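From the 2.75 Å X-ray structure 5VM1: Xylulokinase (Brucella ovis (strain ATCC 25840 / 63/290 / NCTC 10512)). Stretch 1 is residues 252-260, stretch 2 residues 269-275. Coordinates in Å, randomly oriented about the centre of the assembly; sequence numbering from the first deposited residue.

Stretch 1, residues 252-260: GTVKPGHAF
Stretch 2 (269-275) LFAANGA

Antiparallel pairing of two segments of one xylulokinase chain, held mainly by four backbone hydrogen bonds and burying 478 Å² summed over both sides. Stretch 2 is extended from L269 to N273 (phi -82 to -125°, psi 112 to 145°); stretch 1 reaches it through a loop and a turn and is strand at A259 and F260 (phi/psi -143/151° and -126/148°). The register sets F260 opposite F270 (CA-CA 5.3 Å), A259 opposite A271 (4.3 Å) and P256 near N273 (4.6 Å).

F260 and F270 form the hydrogen-bonded pair, each satisfying the other's amide and carbonyl: F270 N donates to F260 O at 2.8 Å and 177°, nearly straight, and F260 N donates to F270 O at 2.9 Å and 149°. A259 and A271 form the non-hydrogen-bonded pair, so the next bond comes from A272 N, which donates to H258 O at 3.1 Å and 167°. The fourth closes the ladder at the turn, where G257 N donates to A272 O at 3.2 Å and 151°. A272 thus has both backbone polar groups engaged by stretch 1. All four acceptors' neighbourhoods are filled further by CA-H...O contacts: A259 CA to F270 O at 3.0 Å, L269 CA to F260 O at 3.5 Å, A271 CA to H258 O at 3.5 Å and P256 CA to A272 O at 3.4 Å.

The type II turn K255-H258 is closed by H258 N donating to K255 O at 3.1 Å. P256 (phi -56°, psi 135°) and G257 (phi 85°, psi -8°) occupy its middle; proline's ring fits the first phi, and the positive phi of G257 calls for glycine, since a CB would jam against the preceding carbonyl. G252, just past a helix, also has positive phi (82/14°); its O accepts a weak bond from V254 N at 3.1 Å.

On one face of the sheet A259 and A271 bring small methyls together, CB to CB 4.3 Å. On the other lie F260 (chi1 75°, p; chi2 73°) and F270 (chi1 -175°, t; chi2 -71°). Their planes are 8° from parallel, with centroids 5.1 Å apart, but are slid so that the rings barely overlap. Instead F270 CB sits over the face of the F260 ring, 3.5 Å from its centroid and 17° off the normal, with F260 CZ 3.4 Å from F270 CB. T253 (chi1 m) points toward stretch 2 and sets CG2 4.1 Å from F270 CD1.

A272 also points toward stretch 1, its buried CB packing 3.6 Å from T253 O, 3.5 Å from V254 C and 3.5 Å from K255 O; a methyl fits this close backbone pocket. At the exposed end, P256 CG (ring C-gamma exo) lies 3.6 Å from G274 N; an ideal CB on G274 would come within 3.3 Å of P256 CG, a tight fit. N273 (chi1 m) points away, its ND2 hydrogen-bonded elsewhere in the structure.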

# COMPACT_ATOMS: atom_id res chain seq x y z
N GLY A 252 -10.15 5.64 7.79
CA GLY A 252 -11.00 5.04 8.80
C GLY A 252 -11.14 3.54 8.68
O GLY A 252 -12.03 2.96 9.32
N THR A 253 -10.29 2.88 7.89
CA THR A 253 -10.39 1.44 7.70
C THR A 253 -9.53 0.72 8.74
O THR A 253 -8.43 0.24 8.47
CB THR A 253 -9.99 1.06 6.29
OG1 THR A 253 -10.62 1.96 5.38
CG2 THR A 253 -10.44 -0.33 5.99
N VAL A 254 -10.03 0.68 9.97
CA VAL A 254 -9.29 0.10 11.08
C VAL A 254 -10.12 -0.90 11.88
O VAL A 254 -9.58 -1.67 12.68
CB VAL A 254 -8.74 1.21 11.99
CG1 VAL A 254 -7.79 2.09 11.22
CG2 VAL A 254 -9.87 2.04 12.52
N LYS A 255 -11.52 -0.91 11.68
CA LYS A 255 -12.29 -1.90 12.44
C LYS A 255 -12.51 -3.17 11.62
O LYS A 255 -12.52 -3.12 10.39
CB LYS A 255 -13.66 -1.35 12.84
CG LYS A 255 -13.62 -0.27 13.92
CD LYS A 255 -14.99 -0.02 14.54
CE LYS A 255 -15.92 0.77 13.63
NZ LYS A 255 -17.12 1.27 14.42
N PRO A 256 -12.65 -4.32 12.28
CA PRO A 256 -12.80 -5.58 11.55
C PRO A 256 -13.96 -5.58 10.57
O PRO A 256 -15.09 -5.17 10.90
CB PRO A 256 -12.99 -6.62 12.66
CG PRO A 256 -12.32 -6.05 13.83
CD PRO A 256 -12.28 -4.55 13.69
N GLY A 257 -13.68 -6.08 9.37
CA GLY A 257 -14.66 -6.15 8.31
C GLY A 257 -14.80 -4.90 7.48
O GLY A 257 -15.53 -4.93 6.48
N HIS A 258 -14.16 -3.81 7.90
CA HIS A 258 -14.12 -2.59 7.11
C HIS A 258 -13.04 -2.69 6.05
O HIS A 258 -11.92 -3.13 6.33
CB HIS A 258 -13.88 -1.38 8.01
CG HIS A 258 -15.09 -0.98 8.79
ND1 HIS A 258 -15.66 0.27 8.67
CD2 HIS A 258 -15.85 -1.66 9.68
CE1 HIS A 258 -16.72 0.34 9.46
NE2 HIS A 258 -16.85 -0.82 10.08
N ALA A 259 -13.37 -2.27 4.83
CA ALA A 259 -12.47 -2.48 3.71
C ALA A 259 -12.50 -1.30 2.75
O ALA A 259 -13.51 -0.59 2.61
CB ALA A 259 -12.80 -3.78 2.97
N PHE A 260 -11.37 -1.07 2.08
CA PHE A 260 -11.34 -0.17 0.96
C PHE A 260 -10.74 -0.89 -0.25
O PHE A 260 -9.87 -1.74 -0.12
CB PHE A 260 -10.57 1.13 1.26
CG PHE A 260 -9.06 0.98 1.30
CD1 PHE A 260 -8.31 0.80 0.14
CD2 PHE A 260 -8.36 1.16 2.49
CE1 PHE A 260 -6.92 0.70 0.18
CE2 PHE A 260 -6.97 1.08 2.55
CZ PHE A 260 -6.25 0.85 1.39
N LEU A 269 -7.26 -4.44 -2.41
CA LEU A 269 -8.40 -4.64 -1.54
C LEU A 269 -7.83 -4.76 -0.13
O LEU A 269 -7.09 -5.70 0.16
CB LEU A 269 -9.15 -5.91 -1.95
CG LEU A 269 -10.44 -6.27 -1.22
CD1 LEU A 269 -11.51 -5.22 -1.53
CD2 LEU A 269 -10.91 -7.64 -1.63
N PHE A 270 -8.12 -3.77 0.73
CA PHE A 270 -7.55 -3.67 2.07
C PHE A 270 -8.66 -3.89 3.07
O PHE A 270 -9.64 -3.15 3.08
CB PHE A 270 -6.92 -2.30 2.32
CG PHE A 270 -6.22 -2.17 3.67
CD1 PHE A 270 -6.93 -2.12 4.86
CD2 PHE A 270 -4.82 -2.06 3.73
CE1 PHE A 270 -6.28 -1.98 6.07
CE2 PHE A 270 -4.16 -1.92 4.94
CZ PHE A 270 -4.89 -1.87 6.11
N ALA A 271 -8.47 -4.88 3.93
CA ALA A 271 -9.43 -5.21 4.97
C ALA A 271 -8.74 -5.19 6.32
O ALA A 271 -7.70 -5.85 6.50
CB ALA A 271 -10.05 -6.58 4.69
N ALA A 272 -9.32 -4.47 7.27
CA ALA A 272 -8.80 -4.48 8.63
C ALA A 272 -9.31 -5.71 9.38
O ALA A 272 -10.46 -6.12 9.20
CB ALA A 272 -9.20 -3.20 9.35
N ASN A 273 -8.43 -6.30 10.22
CA ASN A 273 -8.71 -7.52 10.98
C ASN A 273 -8.53 -7.35 12.49
O ASN A 273 -7.59 -6.69 12.96
CB ASN A 273 -7.82 -8.71 10.57
CG ASN A 273 -7.90 -9.05 9.09
OD1 ASN A 273 -6.93 -9.53 8.51
ND2 ASN A 273 -9.05 -8.81 8.47
N GLY A 274 -9.37 -8.04 13.27
CA GLY A 274 -9.23 -8.12 14.71
C GLY A 274 -8.22 -9.14 15.20
O GLY A 274 -7.92 -9.18 16.40
N ALA A 275 -7.70 -9.97 14.30
CA ALA A 275 -6.66 -10.94 14.61
C ALA A 275 -5.75 -11.12 13.41
O ALA A 275 -5.99 -10.56 12.33
CB ALA A 275 -7.27 -12.28 15.03